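Local coordinates for DUF724 domain-containing protein 6-like (Raphanus sativus, PDB 5ZWX) that binds dimethylated histone H3 tails through its tandem Agenet domains, probably linking this heterochromatin mark to DNA methylation, at residues G31-S43 with T49-D61. Sequence-based numbering, arbitrary orientation.
Sequences GSWYMGKVVAVPS and TKCEVEYTTLFFD
Strands 32-40 and 51-55 form an antiparallel hairpin, in which Lys-37 and Glu-54 are a hydrogen-bonded pair. Lys-37 N donates to Glu-54 O at 2.9 Å, and Glu-54 N returns the bond to Lys-37 O. A classic beta bulge follows: Val-39 N (2.8 Å) and Ala-40 N (3.2 Å) both donate to Glu-52 O from the same face of its carbonyl. The side chains of Lys-37 and Glu-54 run side by side. The lysine bends at its end (chi4 -121°), and Lys-37 NZ forms a salt bridge with Glu-54 OE1 at 3.2 Å, coming from above the carboxylate plane. Glu-54 OE2 makes a second salt bridge, to Arg-69 NE on strand 67-72. Val-39 CG2 packs on Glu-54 CB at 3.8 Å. A glutamine in place of Glu-54 would probably leave Lys-37 and Arg-69 without their shared countercharge. Tyr-34 CB meets the edge of the Tyr-55 ring. Past the corner at Thr-56 and Thr-57, Leu-58 CD2 touches Tyr-34 CE2 at 3.8 Å. A water bridges Met-35 O and Thr-57 N. Tyr-34, Tyr-55 and Leu-58 also pack on the bound peptide. The hairpin lies in the SH3-like Agenet sheet, between strands 19-22 and 67-72. Strand 32-40 also pairs with strand 106-116.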
loop_
_atom_site.group_PDB
_atom_site.type_symbol
_atom_site.label_atom_id
_atom_site.label_comp_id
_atom_site.label_asym_id
_atom_site.label_seq_id
_atom_site.Cartn_x
_atom_site.Cartn_y
_atom_site.Cartn_z
ATOM N N GLY A 31 -6.050 -5.311 3.766
ATOM C CA GLY A 31 -6.425 -4.161 2.968
ATOM C C GLY A 31 -5.412 -3.030 2.929
ATOM O O GLY A 31 -5.697 -1.987 2.317
ATOM N N SER A 32 -4.241 -3.198 3.543
ATOM C CA SER A 32 -3.256 -2.102 3.506
ATOM C C SER A 32 -2.125 -2.305 2.518
ATOM O O SER A 32 -1.751 -3.446 2.230
ATOM C CB SER A 32 -2.598 -1.889 4.851
ATOM O OG SER A 32 -1.799 -2.982 5.221
ATOM N N TRP A 33 -1.559 -1.174 2.101
ATOM C CA TRP A 33 -0.316 -1.112 1.336
ATOM C C TRP A 33 0.575 -0.075 2.038
ATOM O O TRP A 33 0.183 1.093 2.170
ATOM C CB TRP A 33 -0.596 -0.712 -0.114
ATOM C CG TRP A 33 -1.296 -1.799 -0.901
ATOM C CD1 TRP A 33 -2.633 -1.889 -1.189
ATOM C CD2 TRP A 33 -0.682 -2.970 -1.466
ATOM N NE1 TRP A 33 -2.877 -3.044 -1.918
ATOM C CE2 TRP A 33 -1.698 -3.720 -2.096
ATOM C CE3 TRP A 33 0.624 -3.454 -1.494
ATOM C CZ2 TRP A 33 -1.432 -4.932 -2.767
ATOM C CZ3 TRP A 33 0.890 -4.660 -2.180
ATOM C CH2 TRP A 33 -0.136 -5.380 -2.789
ATOM N N TYR A 34 1.737 -0.506 2.524
ATOM C CA TYR A 34 2.736 0.395 3.123
ATOM C C TYR A 34 3.917 0.620 2.188
ATOM O O TYR A 34 4.378 -0.331 1.554
ATOM C CB TYR A 34 3.207 -0.160 4.473
ATOM C CG TYR A 34 2.220 0.302 5.562
ATOM C CD1 TYR A 34 0.963 -0.290 5.676
ATOM C CD2 TYR A 34 2.522 1.369 6.414
ATOM C CE1 TYR A 34 0.012 0.172 6.655
ATOM C CE2 TYR A 34 1.595 1.821 7.380
ATOM C CZ TYR A 34 0.354 1.210 7.488
ATOM O OH TYR A 34 -0.580 1.661 8.416
HETATM N N MSE A 35 4.377 1.859 2.059
HETATM C CA MSE A 35 5.463 2.159 1.116
HETATM C C MSE A 35 6.795 1.662 1.656
HETATM O O MSE A 35 7.028 1.695 2.863
HETATM C CB MSE A 35 5.546 3.664 0.828
HETATM C CG MSE A 35 4.224 4.297 0.450
HETATM SE SE MSE A 35 3.356 3.484 -1.139
HETATM C CE MSE A 35 2.188 2.156 -0.266
ATOM N N GLY A 36 7.673 1.176 0.772
ATOM C CA GLY A 36 8.995 0.793 1.222
ATOM C C GLY A 36 9.966 0.625 0.070
ATOM O O GLY A 36 9.698 1.078 -1.042
ATOM N N LYS A 37 11.102 -0.001 0.342
ATOM C CA LYS A 37 12.068 -0.260 -0.725
ATOM C C LYS A 37 12.664 -1.656 -0.585
ATOM O O LYS A 37 12.748 -2.197 0.513
ATOM C CB LYS A 37 13.163 0.807 -0.713
ATOM C CG LYS A 37 14.065 0.771 0.509
ATOM C CD LYS A 37 15.390 1.478 0.224
ATOM C CE LYS A 37 16.510 0.945 1.113
ATOM N NZ LYS A 37 17.148 1.985 1.967
ATOM N N VAL A 38 13.093 -2.236 -1.700
ATOM C CA VAL A 38 13.701 -3.548 -1.646
ATOM C C VAL A 38 15.134 -3.446 -1.136
ATOM O O VAL A 38 15.933 -2.651 -1.639
ATOM C CB VAL A 38 13.700 -4.211 -3.036
ATOM C CG1 VAL A 38 14.437 -5.552 -2.974
ATOM C CG2 VAL A 38 12.256 -4.373 -3.543
ATOM N N VAL A 39 15.468 -4.266 -0.150
ATOM C CA VAL A 39 16.848 -4.366 0.329
ATOM C C VAL A 39 17.594 -5.554 -0.287
ATOM O O VAL A 39 18.779 -5.450 -0.619
ATOM C CB VAL A 39 16.885 -4.481 1.867
ATOM C CG1 VAL A 39 18.312 -4.664 2.360
ATOM C CG2 VAL A 39 16.290 -3.252 2.473
ATOM N N ALA A 40 16.906 -6.677 -0.458
ATOM C CA ALA A 40 17.550 -7.848 -1.041
ATOM C C ALA A 40 16.537 -8.731 -1.752
ATOM O O ALA A 40 15.365 -8.798 -1.344
ATOM C CB ALA A 40 18.288 -8.640 0.036
ATOM N N VAL A 41 16.989 -9.409 -2.815
ATOM C CA VAL A 41 16.122 -10.328 -3.542
ATOM C C VAL A 41 16.810 -11.677 -3.726
ATOM O O VAL A 41 18.018 -11.780 -3.550
ATOM C CB VAL A 41 15.709 -9.772 -4.930
ATOM C CG1 VAL A 41 15.006 -8.404 -4.795
ATOM C CG2 VAL A 41 16.908 -9.726 -5.864
ATOM N N PRO A 42 16.037 -12.727 -4.029
ATOM C CA PRO A 42 16.711 -13.991 -4.350
ATOM C C PRO A 42 17.545 -13.807 -5.601
ATOM O O PRO A 42 17.061 -13.278 -6.602
ATOM C CB PRO A 42 15.555 -14.967 -4.588
ATOM C CG PRO A 42 14.418 -14.383 -3.790
ATOM C CD PRO A 42 14.581 -12.889 -3.899
ATOM N N SER A 43 18.801 -14.200 -5.524
ATOM C CA SER A 43 19.657 -14.180 -6.699
ATOM C C SER A 43 19.468 -15.493 -7.469
ATOM O O SER A 43 18.792 -16.394 -6.988
ATOM C CB SER A 43 21.103 -13.964 -6.272
ATOM O OG SER A 43 21.419 -14.759 -5.140
ATOM N N THR A 49 13.518 -17.909 -1.394
ATOM C CA THR A 49 12.614 -17.445 -2.434
ATOM C C THR A 49 12.050 -16.087 -1.988
ATOM O O THR A 49 11.265 -15.454 -2.683
ATOM C CB THR A 49 11.472 -18.450 -2.676
ATOM O OG1 THR A 49 10.768 -18.677 -1.447
ATOM C CG2 THR A 49 12.025 -19.784 -3.177
ATOM N N LYS A 50 12.489 -15.635 -0.828
ATOM C CA LYS A 50 11.932 -14.417 -0.251
ATOM C C LYS A 50 12.768 -13.158 -0.500
ATOM O O LYS A 50 13.928 -13.234 -0.884
ATOM C CB LYS A 50 11.724 -14.638 1.242
ATOM C CG LYS A 50 10.627 -15.654 1.502
ATOM C CD LYS A 50 10.569 -16.089 2.945
ATOM C CE LYS A 50 9.456 -17.106 3.135
ATOM N NZ LYS A 50 9.560 -18.211 2.139
ATOM N N CYS A 51 12.147 -12.003 -0.286
ATOM C CA CYS A 51 12.787 -10.701 -0.447
ATOM C C CYS A 51 12.887 -10.050 0.910
ATOM O O CYS A 51 12.070 -10.320 1.756
ATOM C CB CYS A 51 11.970 -9.791 -1.383
ATOM S SG CYS A 51 11.956 -10.416 -3.097
ATOM N N GLU A 52 13.873 -9.194 1.127
ATOM C CA GLU A 52 13.848 -8.365 2.318
ATOM C C GLU A 52 13.485 -6.948 1.896
ATOM O O GLU A 52 13.989 -6.460 0.885
ATOM C CB GLU A 52 15.187 -8.405 3.038
ATOM C CG GLU A 52 15.204 -7.627 4.350
ATOM C CD GLU A 52 16.578 -7.619 4.973
ATOM O OE1 GLU A 52 17.509 -8.081 4.292
ATOM O OE2 GLU A 52 16.730 -7.147 6.121
ATOM N N VAL A 53 12.611 -6.296 2.658
ATOM C CA VAL A 53 12.195 -4.922 2.375
ATOM C C VAL A 53 12.373 -4.059 3.606
ATOM O O VAL A 53 12.415 -4.565 4.735
ATOM C CB VAL A 53 10.708 -4.803 1.910
ATOM C CG1 VAL A 53 10.491 -5.560 0.607
ATOM C CG2 VAL A 53 9.725 -5.283 3.005
ATOM N N GLU A 54 12.528 -2.760 3.364
ATOM C CA GLU A 54 12.572 -1.758 4.431
ATOM C C GLU A 54 11.396 -0.823 4.293
ATOM O O GLU A 54 11.186 -0.268 3.220
ATOM C CB GLU A 54 13.870 -0.960 4.365
ATOM C CG GLU A 54 13.957 0.149 5.396
ATOM C CD GLU A 54 15.278 0.883 5.331
ATOM O OE1 GLU A 54 15.350 1.898 4.606
ATOM O OE2 GLU A 54 16.242 0.435 5.991
ATOM N N TYR A 55 10.627 -0.639 5.367
ATOM C CA TYR A 55 9.486 0.264 5.318
ATOM C C TYR A 55 9.930 1.713 5.371
ATOM O O TYR A 55 10.908 2.044 6.031
ATOM C CB TYR A 55 8.513 -0.007 6.475
ATOM C CG TYR A 55 7.790 -1.323 6.364
ATOM C CD1 TYR A 55 8.462 -2.532 6.542
ATOM C CD2 TYR A 55 6.445 -1.364 6.061
ATOM C CE1 TYR A 55 7.799 -3.728 6.432
ATOM C CE2 TYR A 55 5.769 -2.563 5.955
ATOM C CZ TYR A 55 6.446 -3.737 6.151
ATOM O OH TYR A 55 5.758 -4.919 6.045
ATOM N N THR A 56 9.187 2.573 4.680
ATOM C CA THR A 56 9.473 3.998 4.674
ATOM C C THR A 56 8.885 4.676 5.912
ATOM O O THR A 56 9.472 5.620 6.441
ATOM C CB THR A 56 8.910 4.679 3.408
ATOM O OG1 THR A 56 9.513 4.093 2.249
ATOM C CG2 THR A 56 9.206 6.178 3.410
ATOM N N THR A 57 7.730 4.202 6.379
ATOM C CA THR A 57 7.027 4.924 7.468
ATOM C C THR A 57 6.774 4.097 8.736
ATOM O O THR A 57 6.164 4.588 9.692
ATOM C CB THR A 57 5.666 5.445 6.996
ATOM O OG1 THR A 57 4.797 4.326 6.772
ATOM C CG2 THR A 57 5.795 6.263 5.707
ATOM N N LEU A 58 7.206 2.839 8.742
ATOM C CA LEU A 58 7.114 2.006 9.942
ATOM C C LEU A 58 8.509 1.760 10.474
ATOM O O LEU A 58 9.445 1.535 9.701
ATOM C CB LEU A 58 6.424 0.662 9.654
ATOM C CG LEU A 58 4.959 0.649 9.209
ATOM C CD1 LEU A 58 4.483 -0.793 9.073
ATOM C CD2 LEU A 58 4.094 1.427 10.184
ATOM N N PHE A 59 8.633 1.767 11.793
ATOM C CA PHE A 59 9.911 1.668 12.491
ATOM C C PHE A 59 9.888 0.495 13.473
ATOM O O PHE A 59 8.816 0.058 13.907
ATOM C CB PHE A 59 10.213 2.995 13.219
ATOM C CG PHE A 59 10.397 4.150 12.283
ATOM C CD1 PHE A 59 9.303 4.748 11.665
ATOM C CD2 PHE A 59 11.664 4.612 11.978
ATOM C CE1 PHE A 59 9.477 5.786 10.769
ATOM C CE2 PHE A 59 11.844 5.659 11.086
ATOM C CZ PHE A 59 10.754 6.237 10.478
ATOM N N PHE A 60 11.067 -0.017 13.810
ATOM C CA PHE A 60 11.190 -1.092 14.792
ATOM C C PHE A 60 10.746 -0.609 16.152
ATOM O O PHE A 60 10.071 -1.321 16.892
ATOM C CB PHE A 60 12.634 -1.605 14.871
ATOM C CG PHE A 60 12.894 -2.816 14.019
ATOM C CD1 PHE A 60 12.488 -4.077 14.436
ATOM C CD2 PHE A 60 13.551 -2.698 12.796
ATOM C CE1 PHE A 60 12.727 -5.200 13.644
ATOM C CE2 PHE A 60 13.794 -3.817 12.001
ATOM C CZ PHE A 60 13.381 -5.065 12.427
ATOM N N ASP A 61 11.112 0.636 16.438
ATOM C CA ASP A 61 10.953 1.268 17.742
ATOM C C ASP A 61 10.127 2.548 17.655
ATOM O O ASP A 61 10.214 3.275 16.669
ATOM C CB ASP A 61 12.333 1.594 18.303
ATOM C CG ASP A 61 13.161 2.430 17.333
ATOM O OD1 ASP A 61 13.688 3.485 17.734
ATOM O OD2 ASP A 61 13.270 2.039 16.150
HETATM O O HOH W 1 6.046 2.271 5.289
#